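Local coordinates for phenol hydroxylase component phN (Pseudomonas stutzeri, PDB 3U52), which probably hydroxylates phenol at a carboxylate-bridged di-iron centre, as the large subunit of a bacterial multicomponent monooxygenase, at residues Gln259-Arg271 against Ser433-Tyr447. Residues are numbered along the deposited sequence; the frame is centred on the assembly and turned at random.
Sequences QRWIDKWFWRGFR and SDGCCDIFKHEPEKY. With ZN (zinc ion), chain I.
The indole of W267 lies flat against G435: CA of G435 stands 3.7 Å from the centroid of the five-membered ring of W267 and only 9° off its normal, a CH-pi contact over the face. CD2 of F270 sits over the opposite face, offset toward the rim, and SG of C436 meets the indole edge in plane, 3.4 Å from NE1 of W267. With CG of W267 anti to the backbone N (chi1 -173°), the ring is carried onto the first turn of helix 434-442, whose start S433 caps through OG, accepting from N of C436 at 3.3 Å and nearly straight (167°). An alanine in place of W267 would probably open a gap over G435 and strip the zinc-bound sulfur of its aromatic neighbour. One turn further along helix 434-442, CD1 of I439 packs 3.8 Å from O of K264 and against CG of R268. K264, extended throughout, ends in a salt bridge from NZ to OE2 of E443 (3.1 Å, syn lone pair) and a weak hydrogen bond to OH of Y447, itself hydrogen-bonded to D181; E189 and D181 also form salt bridges with this buried ammonium, and D181 pairs with K446 too, probably offsetting the like charges. The helix axes approach to 9.8 Å, joining helix 254-283 to the YHS-domain segment that supplies C436 to the Cys4 zinc site, shared with C399, C402 and C432.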
loop_
_atom_site.group_PDB
_atom_site.type_symbol
_atom_site.label_atom_id
_atom_site.label_comp_id
_atom_site.label_asym_id
_atom_site.label_seq_id
_atom_site.Cartn_x
_atom_site.Cartn_y
_atom_site.Cartn_z
ATOM N N GLN A 259 -38.272 -24.035 -2.196
ATOM C CA GLN A 259 -39.107 -23.210 -1.297
ATOM C C GLN A 259 -38.844 -23.528 0.180
ATOM O O GLN A 259 -38.719 -22.616 1.036
ATOM C CB GLN A 259 -40.627 -23.378 -1.596
ATOM C CG GLN A 259 -41.451 -22.438 -0.680
ATOM C CD GLN A 259 -41.265 -20.986 -1.072
ATOM O OE1 GLN A 259 -40.746 -20.149 -0.304
ATOM N NE2 GLN A 259 -41.680 -20.671 -2.256
ATOM N N ARG A 260 -38.794 -24.812 0.494
ATOM C CA ARG A 260 -38.500 -25.228 1.856
ATOM C C ARG A 260 -37.107 -24.765 2.308
ATOM O O ARG A 260 -36.938 -24.385 3.472
ATOM C CB ARG A 260 -38.566 -26.755 2.005
ATOM C CG ARG A 260 -39.993 -27.323 2.078
ATOM C CD ARG A 260 -39.950 -28.885 2.122
ATOM N NE ARG A 260 -40.919 -29.391 1.140
ATOM C CZ ARG A 260 -40.677 -30.273 0.181
ATOM N NH1 ARG A 260 -39.494 -30.864 0.058
ATOM N NH2 ARG A 260 -41.665 -30.589 -0.636
ATOM N N TRP A 261 -36.106 -24.873 1.431
ATOM C CA TRP A 261 -34.753 -24.361 1.778
ATOM C C TRP A 261 -34.744 -22.865 1.988
ATOM O O TRP A 261 -34.037 -22.389 2.846
ATOM C CB TRP A 261 -33.677 -24.707 0.739
ATOM C CG TRP A 261 -33.399 -26.182 0.657
ATOM C CD1 TRP A 261 -33.576 -27.108 1.644
ATOM C CD2 TRP A 261 -32.838 -26.870 -0.454
ATOM N NE1 TRP A 261 -33.193 -28.355 1.194
ATOM C CE2 TRP A 261 -32.726 -28.236 -0.087
ATOM C CE3 TRP A 261 -32.410 -26.462 -1.730
ATOM C CZ2 TRP A 261 -32.184 -29.218 -0.954
ATOM C CZ3 TRP A 261 -31.889 -27.444 -2.599
ATOM C CH2 TRP A 261 -31.800 -28.797 -2.200
ATOM N N ILE A 262 -35.492 -22.120 1.175
ATOM C CA ILE A 262 -35.574 -20.660 1.360
ATOM C C ILE A 262 -36.201 -20.397 2.759
ATOM O O ILE A 262 -35.700 -19.592 3.530
ATOM C CB ILE A 262 -36.371 -20.000 0.215
ATOM C CG1 ILE A 262 -35.543 -19.939 -1.097
ATOM C CG2 ILE A 262 -36.892 -18.632 0.591
ATOM C CD1 ILE A 262 -36.351 -19.489 -2.321
ATOM N N ASP A 263 -37.296 -21.065 3.080
ATOM C CA ASP A 263 -37.927 -20.874 4.395
ATOM C C ASP A 263 -36.967 -21.206 5.549
ATOM O O ASP A 263 -36.863 -20.421 6.508
ATOM C CB ASP A 263 -39.155 -21.767 4.510
ATOM C CG ASP A 263 -40.319 -21.340 3.602
ATOM O OD1 ASP A 263 -41.221 -22.200 3.394
ATOM O OD2 ASP A 263 -40.377 -20.196 3.078
ATOM N N LYS A 264 -36.274 -22.354 5.461
ATOM C CA LYS A 264 -35.267 -22.770 6.504
ATOM C C LYS A 264 -34.077 -21.769 6.646
ATOM O O LYS A 264 -33.736 -21.309 7.755
ATOM C CB LYS A 264 -34.703 -24.145 6.164
ATOM C CG LYS A 264 -33.594 -24.624 7.112
ATOM C CD LYS A 264 -33.039 -25.979 6.668
ATOM C CE LYS A 264 -31.730 -26.165 7.399
ATOM N NZ LYS A 264 -31.176 -27.542 7.049
ATOM N N TRP A 265 -33.486 -21.382 5.520
ATOM C CA TRP A 265 -32.254 -20.627 5.581
ATOM C C TRP A 265 -32.533 -19.154 5.761
ATOM O O TRP A 265 -31.721 -18.453 6.312
ATOM C CB TRP A 265 -31.390 -20.915 4.322
ATOM C CG TRP A 265 -30.799 -22.307 4.529
ATOM C CD1 TRP A 265 -31.187 -23.455 3.921
ATOM C CD2 TRP A 265 -29.791 -22.684 5.503
ATOM N NE1 TRP A 265 -30.482 -24.531 4.437
ATOM C CE2 TRP A 265 -29.593 -24.067 5.379
ATOM C CE3 TRP A 265 -28.996 -21.961 6.413
ATOM C CZ2 TRP A 265 -28.636 -24.783 6.166
ATOM C CZ3 TRP A 265 -28.047 -22.670 7.219
ATOM C CH2 TRP A 265 -27.891 -24.060 7.075
ATOM N N PHE A 266 -33.675 -18.676 5.269
ATOM C CA PHE A 266 -34.123 -17.349 5.709
ATOM C C PHE A 266 -34.120 -17.308 7.217
ATOM O O PHE A 266 -33.566 -16.352 7.812
ATOM C CB PHE A 266 -35.546 -16.964 5.234
ATOM C CG PHE A 266 -36.045 -15.706 5.889
ATOM C CD1 PHE A 266 -37.013 -15.763 6.900
ATOM C CD2 PHE A 266 -35.465 -14.463 5.544
ATOM C CE1 PHE A 266 -37.430 -14.605 7.550
ATOM C CE2 PHE A 266 -35.924 -13.271 6.181
ATOM C CZ PHE A 266 -36.871 -13.369 7.208
ATOM N N TRP A 267 -34.746 -18.304 7.841
ATOM C CA TRP A 267 -34.996 -18.244 9.274
ATOM C C TRP A 267 -33.701 -18.463 10.086
ATOM O O TRP A 267 -33.400 -17.708 10.994
ATOM C CB TRP A 267 -36.160 -19.144 9.720
ATOM C CG TRP A 267 -36.444 -18.864 11.178
ATOM C CD1 TRP A 267 -36.033 -19.593 12.249
ATOM C CD2 TRP A 267 -37.206 -17.769 11.708
ATOM N NE1 TRP A 267 -36.460 -19.003 13.403
ATOM C CE2 TRP A 267 -37.174 -17.876 13.103
ATOM C CE3 TRP A 267 -37.885 -16.690 11.128
ATOM C CZ2 TRP A 267 -37.822 -16.943 13.961
ATOM C CZ3 TRP A 267 -38.536 -15.767 11.972
ATOM C CH2 TRP A 267 -38.502 -15.903 13.362
ATOM N N ARG A 268 -32.888 -19.446 9.693
ATOM C CA ARG A 268 -31.550 -19.592 10.283
ATOM C C ARG A 268 -30.627 -18.358 10.084
ATOM O O ARG A 268 -29.888 -17.980 10.995
ATOM C CB ARG A 268 -30.856 -20.869 9.746
ATOM C CG ARG A 268 -31.483 -22.169 10.320
ATOM C CD ARG A 268 -30.370 -23.254 10.633
ATOM N NE ARG A 268 -29.554 -22.834 11.773
ATOM C CZ ARG A 268 -28.842 -23.653 12.534
ATOM N NH1 ARG A 268 -28.814 -24.941 12.270
ATOM N NH2 ARG A 268 -28.129 -23.179 13.549
ATOM N N GLY A 269 -30.678 -17.757 8.896
ATOM C CA GLY A 269 -29.896 -16.574 8.598
ATOM C C GLY A 269 -30.382 -15.404 9.447
ATOM O O GLY A 269 -29.571 -14.656 10.006
ATOM N N PHE A 270 -31.696 -15.271 9.601
ATOM C CA PHE A 270 -32.242 -14.210 10.471
ATOM C C PHE A 270 -31.742 -14.355 11.955
ATOM O O PHE A 270 -31.351 -13.369 12.621
ATOM C CB PHE A 270 -33.798 -14.250 10.397
ATOM C CG PHE A 270 -34.470 -13.399 11.422
ATOM C CD1 PHE A 270 -34.194 -12.045 11.513
ATOM C CD2 PHE A 270 -35.396 -13.955 12.294
ATOM C CE1 PHE A 270 -34.870 -11.239 12.480
ATOM C CE2 PHE A 270 -36.056 -13.167 13.242
ATOM C CZ PHE A 270 -35.780 -11.816 13.324
ATOM N N ARG A 271 -31.745 -15.591 12.477
ATOM C CA ARG A 271 -31.281 -15.836 13.845
ATOM C C ARG A 271 -29.782 -15.556 13.937
ATOM O O ARG A 271 -29.311 -14.955 14.897
ATOM C CB ARG A 271 -31.666 -17.259 14.326
ATOM C CG ARG A 271 -33.180 -17.323 14.648
ATOM C CD ARG A 271 -33.464 -16.390 15.834
ATOM N NE ARG A 271 -34.759 -16.688 16.485
ATOM C CZ ARG A 271 -35.704 -15.793 16.747
ATOM N NH1 ARG A 271 -35.574 -14.513 16.394
ATOM N NH2 ARG A 271 -36.803 -16.181 17.348
ATOM N N SER A 433 -39.015 -20.129 18.872
ATOM C CA SER A 433 -39.996 -19.614 17.924
ATOM C C SER A 433 -40.640 -20.729 17.099
ATOM O O SER A 433 -40.152 -21.852 17.084
ATOM C CB SER A 433 -39.292 -18.713 16.920
ATOM O OG SER A 433 -38.240 -19.477 16.304
ATOM N N ASP A 434 -41.700 -20.376 16.363
ATOM C CA ASP A 434 -42.321 -21.251 15.379
ATOM C C ASP A 434 -41.339 -21.523 14.262
ATOM O O ASP A 434 -41.361 -22.592 13.693
ATOM C CB ASP A 434 -43.579 -20.620 14.789
ATOM C CG ASP A 434 -44.747 -20.553 15.795
ATOM O OD1 ASP A 434 -45.045 -21.558 16.477
ATOM O OD2 ASP A 434 -45.371 -19.484 15.870
ATOM N N GLY A 435 -40.495 -20.567 13.912
ATOM C CA GLY A 435 -39.640 -20.761 12.742
ATOM C C GLY A 435 -38.658 -21.900 12.967
ATOM O O GLY A 435 -38.465 -22.732 12.090
ATOM N N CYS A 436 -38.069 -21.943 14.163
ATOM C CA CYS A 436 -37.127 -22.998 14.551
ATOM C C CYS A 436 -37.865 -24.313 14.804
ATOM O O CYS A 436 -37.409 -25.366 14.426
ATOM C CB CYS A 436 -36.348 -22.558 15.769
ATOM S SG CYS A 436 -34.941 -21.387 15.380
ATOM N N CYS A 437 -39.041 -24.234 15.399
ATOM C CA CYS A 437 -39.883 -25.421 15.555
ATOM C C CYS A 437 -40.140 -26.112 14.220
ATOM O O CYS A 437 -39.978 -27.327 14.118
ATOM C CB CYS A 437 -41.195 -25.066 16.304
ATOM S SG CYS A 437 -42.105 -26.583 16.802
ATOM N N ASP A 438 -40.523 -25.369 13.171
ATOM C CA ASP A 438 -40.822 -25.967 11.877
ATOM C C ASP A 438 -39.622 -26.596 11.194
ATOM O O ASP A 438 -39.751 -27.595 10.493
ATOM C CB ASP A 438 -41.413 -24.946 10.922
ATOM C CG ASP A 438 -42.862 -24.623 11.236
ATOM O OD1 ASP A 438 -43.432 -25.209 12.210
ATOM O OD2 ASP A 438 -43.402 -23.753 10.516
ATOM N N ILE A 439 -38.453 -25.996 11.374
ATOM C CA ILE A 439 -37.218 -26.558 10.841
ATOM C C ILE A 439 -36.970 -27.928 11.551
ATOM O O ILE A 439 -36.638 -28.950 10.911
ATOM C CB ILE A 439 -36.010 -25.579 11.106
ATOM C CG1 ILE A 439 -36.140 -24.326 10.257
ATOM C CG2 ILE A 439 -34.656 -26.294 10.862
ATOM C CD1 ILE A 439 -35.239 -23.214 10.651
ATOM N N PHE A 440 -37.128 -27.959 12.868
ATOM C CA PHE A 440 -36.830 -29.209 13.620
ATOM C C PHE A 440 -37.788 -30.311 13.165
ATOM O O PHE A 440 -37.390 -31.472 12.979
ATOM C CB PHE A 440 -36.976 -28.972 15.108
ATOM C CG PHE A 440 -36.792 -30.211 15.941
ATOM C CD1 PHE A 440 -35.556 -30.499 16.467
ATOM C CD2 PHE A 440 -37.853 -31.108 16.162
ATOM C CE1 PHE A 440 -35.348 -31.651 17.245
ATOM C CE2 PHE A 440 -37.669 -32.260 16.941
ATOM C CZ PHE A 440 -36.400 -32.541 17.464
ATOM N N LYS A 441 -39.049 -29.958 12.975
ATOM C CA LYS A 441 -40.083 -30.951 12.640
ATOM C C LYS A 441 -39.855 -31.596 11.292
ATOM O O LYS A 441 -40.192 -32.768 11.114
ATOM C CB LYS A 441 -41.494 -30.355 12.716
ATOM C CG LYS A 441 -41.883 -30.011 14.152
ATOM C CD LYS A 441 -43.319 -29.571 14.327
ATOM C CE LYS A 441 -43.732 -28.586 13.261
ATOM N NZ LYS A 441 -45.033 -27.952 13.700
ATOM N N HIS A 442 -39.285 -30.847 10.344
ATOM C CA HIS A 442 -38.947 -31.409 9.048
ATOM C C HIS A 442 -37.710 -32.351 9.041
ATOM O O HIS A 442 -37.655 -33.269 8.218
ATOM C CB HIS A 442 -38.870 -30.313 7.965
ATOM C CG HIS A 442 -38.848 -30.856 6.563
ATOM N ND1 HIS A 442 -37.710 -30.863 5.781
ATOM C CD2 HIS A 442 -39.821 -31.428 5.812
ATOM C CE1 HIS A 442 -37.978 -31.422 4.614
ATOM N NE2 HIS A 442 -39.250 -31.772 4.605
ATOM N N GLU A 443 -36.747 -32.150 9.967
ATOM C CA GLU A 443 -35.487 -32.905 10.005
ATOM C C GLU A 443 -35.089 -33.241 11.442
ATOM O O GLU A 443 -33.961 -32.892 11.891
ATOM C CB GLU A 443 -34.339 -32.132 9.316
ATOM C CG GLU A 443 -34.559 -31.826 7.890
ATOM C CD GLU A 443 -33.412 -30.972 7.294
ATOM O OE1 GLU A 443 -32.609 -31.595 6.528
ATOM O OE2 GLU A 443 -33.293 -29.719 7.611
ATOM N N PRO A 444 -35.980 -33.967 12.182
ATOM C CA PRO A 444 -35.609 -34.153 13.574
ATOM C C PRO A 444 -34.331 -34.929 13.771
ATOM O O PRO A 444 -33.619 -34.620 14.716
ATOM C CB PRO A 444 -36.836 -34.872 14.215
ATOM C CG PRO A 444 -37.669 -35.349 13.082
ATOM C CD PRO A 444 -37.283 -34.572 11.826
ATOM N N GLU A 445 -34.073 -35.930 12.913
ATOM C CA GLU A 445 -32.902 -36.828 13.010
ATOM C C GLU A 445 -31.585 -36.035 13.003
ATOM O O GLU A 445 -30.559 -36.462 13.573
ATOM C CB GLU A 445 -32.885 -37.815 11.833
ATOM C CG GLU A 445 -34.144 -38.770 11.746
ATOM C CD GLU A 445 -35.412 -38.111 11.089
ATOM O OE1 GLU A 445 -36.544 -38.598 11.401
ATOM O OE2 GLU A 445 -35.308 -37.150 10.267
ATOM N N LYS A 446 -31.619 -34.888 12.331
ATOM C CA LYS A 446 -30.466 -34.014 12.272
ATOM C C LYS A 446 -30.353 -33.202 13.562
ATOM O O LYS A 446 -29.345 -33.286 14.256
ATOM C CB LYS A 446 -30.568 -33.130 11.012
ATOM C CG LYS A 446 -29.403 -32.172 10.818
ATOM C CD LYS A 446 -29.414 -31.583 9.350
ATOM C CE LYS A 446 -28.091 -30.913 9.119
ATOM N NZ LYS A 446 -27.855 -30.513 7.702
ATOM N N TYR A 447 -31.407 -32.442 13.915
ATOM C CA TYR A 447 -31.329 -31.536 15.076
ATOM C C TYR A 447 -31.171 -32.163 16.478
ATOM O O TYR A 447 -30.620 -31.512 17.391
ATOM C CB TYR A 447 -32.465 -30.487 15.048
ATOM C CG TYR A 447 -32.247 -29.701 13.833
ATOM C CD1 TYR A 447 -31.174 -28.782 13.773
ATOM C CD2 TYR A 447 -33.022 -29.956 12.667
ATOM C CE1 TYR A 447 -30.915 -28.089 12.567
ATOM C CE2 TYR A 447 -32.773 -29.297 11.481
ATOM C CZ TYR A 447 -31.714 -28.376 11.443
ATOM O OH TYR A 447 -31.494 -27.784 10.242
HETATM ZN ZN ZN I . -34.183 -20.890 17.441
#